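Local coordinates for protein bowman-Birk type bran trypsin inhibitor (PDB 2QN5) that probably inhibits trypsin-like serine proteases as a Bowman-Birk type inhibitor, the chain covering two repeats of a longer rice protein, at residues 9-14 with 21-26; 68-73 with 120-125. All coordinates share one frame; numbering follows the deposited sequence.

Following the chain from the N terminus, interaction 1 comes first. It pairs 9-14 with 21-26 and closes the short loop 15-20, which holds Lys-17 and Pro-18, the likely reactive bond for trypsin of the first repeat. Interaction 2 closes later. It joins 68-73, at the junction of the two repeats, to 120-125 near the end of the second, and so closes a loop of 46 residues that holds the likely reactive bond Lys-83–Met-84. The two loops lie in series and neither encloses the other. They still touch: Asn-10 OD1 bonds to His-125 NE2, which ties the lead into the first hairpin to the second repeat; Asp-9 OD1 bonds to Thr-68 OG1, late in the first.

Interaction 1: residues 9-14 with 21-26; sequences DNIKRL and PQWRCN
Arg-13 CG stands anti to the backbone N (chi1 163°), and the chain runs extended to NE. This carries the guanidinium across Pro-21, whose CG lies over one of its faces, 3.3 Å from Arg-13 CZ. Leu-14 CG sits beside its backbone N (chi1 -78°), so both methyls reach Gln-22. Leu-14 CD2 is 3.6 Å from Gln-22 CB, and CD1 lies by the Gln-22 carbonyl. Leu-14 also touches Ile-57 of strand 54-59. An alanine here would remove both methyls and would probably loosen the packing on Gln-22 and Ile-57. Trp-23 takes Arg-13 CB against CE3 at 3.8 Å, while Pro-21 CB covers part of one indole face. The guanidinium and indole planes are 61° apart, and any cation-pi attraction is weak. Strands 11-13 and 22-25 form the antiparallel beta hairpin that, as in Bowman-Birk inhibitors, carries the probable reactive bond for trypsin, Lys-17–Pro-18. In its hydrogen-bonded pair, Lys-12 N meets Arg-24 O at 3.0 Å in the carbonyl plane, and Arg-24 N points nearly straight at Lys-12 O, also 3.0 Å, from above that carbonyl's plane. Asn-26 N to Asn-10 O (2.9 Å) and Leu-14 N to Gln-22 O (3.2 Å) extend the pairing at the two ends, nearly along the C=O axes. Cys-25 is disulfide-bonded to Cys-8, and Trp-23 NE1 bonds to Gly-60 O. Arg-24 NH1 and Gln-22 NE2 bond to another protein chain.

Interaction 2: residues 68-73 with 120-125; sequences TPRPWG and DRFTGH
Apolar packing centres on Pro-71 and Phe-122. Phe-122 CG is anti to its backbone N (chi1 174°), which turns the ring toward Pro-71, and Pro-71 CD approaches CD2 of that ring obliquely. Asp-120 lies beside Pro-71, with atoms placed too close to be read in detail. Among the aromatics, the indole of Trp-72 and the phenyl of Phe-122 are tilted only 26° apart, but the rings are displaced laterally and hardly stack. The nearest side-chain atoms are Trp-72 CH2 and Phe-122 CD2, 4.0 Å apart. The indole also meets carbonyls: Thr-123 O lies at its edge, 3.5 Å from Trp-72 CH2.

The polar contacts belong to Arg-70. His-125 O sits over the centre of one guanidinium face, 3.5 Å from Arg-70 CZ. Arg-70 NH1 comes to the edge of the imidazole, 2.8 Å from His-125 ND1, with the two planes 79° apart. Arg-70 also makes a cation-pi contact with Phe-66. Gly-124 has backbone angles that suit a glycine, and a CB there would probably crowd Arg-70 NH2. Both segments are loops, and no helix lies nearby. They join the repeat junction, downstream of strand 54-59, to the late part of the second repeat, and His-125 NE2 reaches Asn-10 OD1 just ahead of strand 11-13.

Interaction 1: residues 9-14 with 21-26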
# COMPACT_ATOMS: atom_id res chain seq x y z
N ASP A 9 7.84 -14.38 -14.79
CA ASP A 9 9.12 -14.55 -14.12
C ASP A 9 9.51 -13.23 -13.48
O ASP A 9 9.55 -13.11 -12.26
CB ASP A 9 10.20 -15.00 -15.11
CG ASP A 9 9.97 -16.40 -15.64
OD1 ASP A 9 10.08 -17.36 -14.85
OD2 ASP A 9 9.66 -16.54 -16.84
N ASN A 10 9.81 -12.25 -14.33
CA ASN A 10 10.15 -10.94 -13.83
C ASN A 10 8.88 -10.30 -13.33
O ASN A 10 8.16 -9.63 -14.08
CB ASN A 10 10.77 -10.08 -14.93
CG ASN A 10 12.24 -10.34 -15.09
OD1 ASN A 10 13.00 -10.22 -14.13
ND2 ASN A 10 12.67 -10.69 -16.30
N ILE A 11 8.60 -10.54 -12.05
CA ILE A 11 7.41 -9.99 -11.40
C ILE A 11 7.85 -8.82 -10.53
O ILE A 11 8.63 -8.99 -9.60
CB ILE A 11 6.70 -11.04 -10.50
CG1 ILE A 11 6.31 -12.28 -11.32
CG2 ILE A 11 5.45 -10.43 -9.91
CD1 ILE A 11 5.73 -13.40 -10.48
N LYS A 12 7.35 -7.64 -10.86
CA LYS A 12 7.69 -6.45 -10.10
C LYS A 12 6.55 -6.14 -9.14
O LYS A 12 5.39 -6.38 -9.45
CB LYS A 12 7.92 -5.25 -11.03
CG LYS A 12 8.21 -3.93 -10.32
CD LYS A 12 9.40 -4.03 -9.33
CE LYS A 12 10.72 -4.37 -10.03
NZ LYS A 12 11.90 -4.32 -9.11
N ARG A 13 6.90 -5.62 -7.96
CA ARG A 13 5.90 -5.26 -6.97
C ARG A 13 5.86 -3.75 -6.81
O ARG A 13 6.89 -3.13 -6.54
CB ARG A 13 6.20 -5.89 -5.62
CG ARG A 13 5.44 -5.24 -4.48
CD ARG A 13 5.52 -6.03 -3.20
NE ARG A 13 4.62 -5.46 -2.21
CZ ARG A 13 4.09 -6.15 -1.21
NH1 ARG A 13 3.28 -5.55 -0.35
NH2 ARG A 13 4.37 -7.43 -1.08
N LEU A 14 4.68 -3.17 -6.97
CA LEU A 14 4.54 -1.73 -6.84
C LEU A 14 4.97 -1.29 -5.45
O LEU A 14 4.92 -2.07 -4.50
CB LEU A 14 3.10 -1.29 -7.09
CG LEU A 14 2.61 -1.20 -8.54
CD1 LEU A 14 2.73 -2.53 -9.25
CD2 LEU A 14 1.18 -0.72 -8.53
N PRO A 21 -1.19 -6.70 -2.37
CA PRO A 21 -0.30 -5.91 -3.21
C PRO A 21 -0.80 -5.78 -4.64
O PRO A 21 -1.67 -6.52 -5.07
CB PRO A 21 1.02 -6.68 -3.12
CG PRO A 21 0.98 -7.22 -1.76
CD PRO A 21 -0.44 -7.74 -1.65
N GLN A 22 -0.24 -4.81 -5.35
CA GLN A 22 -0.60 -4.58 -6.74
C GLN A 22 0.69 -4.86 -7.44
O GLN A 22 1.72 -4.27 -7.11
CB GLN A 22 -1.01 -3.13 -6.96
CG GLN A 22 -2.04 -2.65 -5.95
CD GLN A 22 -2.65 -1.32 -6.31
OE1 GLN A 22 -1.95 -0.35 -6.57
NE2 GLN A 22 -3.98 -1.28 -6.33
N TRP A 23 0.67 -5.77 -8.41
CA TRP A 23 1.89 -6.09 -9.11
C TRP A 23 1.84 -5.90 -10.63
O TRP A 23 0.76 -5.83 -11.24
CB TRP A 23 2.32 -7.53 -8.80
CG TRP A 23 1.77 -8.11 -7.54
CD1 TRP A 23 0.45 -8.29 -7.23
CD2 TRP A 23 2.51 -8.70 -6.46
NE1 TRP A 23 0.32 -8.97 -6.04
CE2 TRP A 23 1.57 -9.23 -5.54
CE3 TRP A 23 3.88 -8.84 -6.19
CZ2 TRP A 23 1.96 -9.90 -4.38
CZ3 TRP A 23 4.26 -9.51 -5.02
CH2 TRP A 23 3.30 -10.03 -4.13
N ARG A 24 3.02 -5.80 -11.23
CA ARG A 24 3.17 -5.63 -12.66
C ARG A 24 4.04 -6.78 -13.19
O ARG A 24 4.86 -7.33 -12.45
CB ARG A 24 3.82 -4.27 -12.95
CG ARG A 24 4.03 -3.96 -14.41
CD ARG A 24 4.42 -2.51 -14.60
NE ARG A 24 3.43 -1.60 -14.02
CZ ARG A 24 3.31 -0.31 -14.35
NH1 ARG A 24 4.12 0.22 -15.26
NH2 ARG A 24 2.41 0.45 -13.75
N CYS A 25 3.85 -7.17 -14.45
CA CYS A 25 4.65 -8.24 -15.02
C CYS A 25 5.51 -7.76 -16.17
O CYS A 25 5.02 -7.16 -17.12
CB CYS A 25 3.79 -9.41 -15.50
SG CYS A 25 4.78 -10.66 -16.36
N ASN A 26 6.80 -8.03 -16.08
CA ASN A 26 7.74 -7.63 -17.11
C ASN A 26 7.76 -8.61 -18.28
O ASN A 26 7.10 -8.39 -19.30
CB ASN A 26 9.15 -7.51 -16.52
CG ASN A 26 9.28 -6.39 -15.49
OD1 ASN A 26 10.32 -6.24 -14.85
ND2 ASN A 26 8.22 -5.58 -15.34

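Interaction 2: residues 68-73 with 120-125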
# COMPACT_ATOMS: atom_id res chain seq x y z
N THR A 68 9.23 -20.66 -15.41
CA THR A 68 10.30 -21.64 -15.37
C THR A 68 10.70 -21.86 -13.91
O THR A 68 11.20 -20.94 -13.27
CB THR A 68 11.52 -21.13 -16.16
OG1 THR A 68 11.66 -19.72 -15.94
CG2 THR A 68 11.36 -21.42 -17.65
N PRO A 69 10.52 -23.08 -13.38
CA PRO A 69 10.87 -23.37 -11.98
C PRO A 69 12.25 -22.93 -11.49
O PRO A 69 13.14 -22.58 -12.27
CB PRO A 69 10.65 -24.88 -11.86
CG PRO A 69 10.84 -25.37 -13.24
CD PRO A 69 10.17 -24.32 -14.09
N ARG A 70 12.40 -22.96 -10.18
CA ARG A 70 13.63 -22.54 -9.53
C ARG A 70 14.15 -23.59 -8.57
O ARG A 70 13.39 -24.21 -7.85
CB ARG A 70 13.36 -21.26 -8.78
CG ARG A 70 12.92 -20.15 -9.70
CD ARG A 70 12.01 -19.16 -9.02
NE ARG A 70 11.67 -18.08 -9.94
CZ ARG A 70 12.55 -17.21 -10.43
NH1 ARG A 70 12.16 -16.25 -11.25
NH2 ARG A 70 13.83 -17.30 -10.09
N PRO A 71 15.47 -23.76 -8.53
CA PRO A 71 16.11 -24.74 -7.65
C PRO A 71 15.37 -24.88 -6.33
O PRO A 71 15.07 -25.98 -5.89
CB PRO A 71 17.51 -24.16 -7.48
CG PRO A 71 17.77 -23.53 -8.82
CD PRO A 71 16.46 -22.83 -9.10
N TRP A 72 15.07 -23.73 -5.73
CA TRP A 72 14.36 -23.64 -4.45
C TRP A 72 13.07 -24.43 -4.59
O TRP A 72 12.31 -24.61 -3.64
CB TRP A 72 14.08 -22.15 -4.13
CG TRP A 72 15.24 -21.27 -4.53
CD1 TRP A 72 16.52 -21.38 -4.09
CD2 TRP A 72 15.25 -20.27 -5.56
NE1 TRP A 72 17.34 -20.52 -4.79
CE2 TRP A 72 16.59 -19.83 -5.70
CE3 TRP A 72 14.27 -19.70 -6.38
CZ2 TRP A 72 16.98 -18.85 -6.63
CZ3 TRP A 72 14.66 -18.73 -7.31
CH2 TRP A 72 16.00 -18.32 -7.42
N GLY A 73 12.85 -24.91 -5.81
CA GLY A 73 11.68 -25.68 -6.13
C GLY A 73 10.46 -24.81 -6.29
O GLY A 73 9.83 -24.77 -7.36
N ASP A 120 21.76 -23.70 -5.05
CA ASP A 120 21.94 -23.64 -6.50
C ASP A 120 22.52 -22.32 -7.00
O ASP A 120 22.18 -21.24 -6.51
CB ASP A 120 20.63 -23.94 -7.22
CG ASP A 120 20.44 -25.41 -7.51
OD1 ASP A 120 20.38 -26.20 -6.55
OD2 ASP A 120 20.36 -25.78 -8.70
N ARG A 121 23.38 -22.42 -8.01
CA ARG A 121 24.03 -21.25 -8.58
C ARG A 121 23.07 -20.31 -9.30
O ARG A 121 23.38 -19.13 -9.49
CB ARG A 121 25.15 -21.69 -9.53
CG ARG A 121 26.15 -22.67 -8.92
CD ARG A 121 26.78 -22.12 -7.64
NE ARG A 121 25.98 -22.40 -6.44
CZ ARG A 121 26.27 -21.94 -5.22
NH1 ARG A 121 25.49 -22.25 -4.20
NH2 ARG A 121 27.34 -21.17 -5.03
N PHE A 122 21.92 -20.84 -9.70
CA PHE A 122 20.91 -20.05 -10.41
C PHE A 122 20.46 -18.77 -9.67
O PHE A 122 20.31 -18.77 -8.44
CB PHE A 122 19.69 -20.93 -10.75
CG PHE A 122 18.54 -20.18 -11.37
CD1 PHE A 122 18.71 -19.45 -12.55
CD2 PHE A 122 17.28 -20.18 -10.76
CE1 PHE A 122 17.65 -18.73 -13.12
CE2 PHE A 122 16.22 -19.47 -11.32
CZ PHE A 122 16.40 -18.74 -12.50
N THR A 123 20.25 -17.70 -10.44
CA THR A 123 19.82 -16.42 -9.88
C THR A 123 18.33 -16.17 -10.11
O THR A 123 17.54 -17.10 -10.28
CB THR A 123 20.59 -15.26 -10.52
OG1 THR A 123 20.02 -14.95 -11.80
CG2 THR A 123 22.06 -15.62 -10.69
N GLY A 124 17.96 -14.89 -10.10
CA GLY A 124 16.57 -14.52 -10.32
C GLY A 124 15.77 -14.26 -9.05
O GLY A 124 15.99 -14.89 -8.00
N HIS A 125 14.83 -13.33 -9.17
CA HIS A 125 13.91 -12.90 -8.10
C HIS A 125 13.26 -14.07 -7.37
O HIS A 125 12.45 -14.81 -7.93
CB HIS A 125 12.83 -12.05 -8.74
CG HIS A 125 12.71 -12.26 -10.21
ND1 HIS A 125 12.67 -13.52 -10.77
CD2 HIS A 125 12.70 -11.39 -11.25
CE1 HIS A 125 12.64 -13.42 -12.09
NE2 HIS A 125 12.65 -12.14 -12.40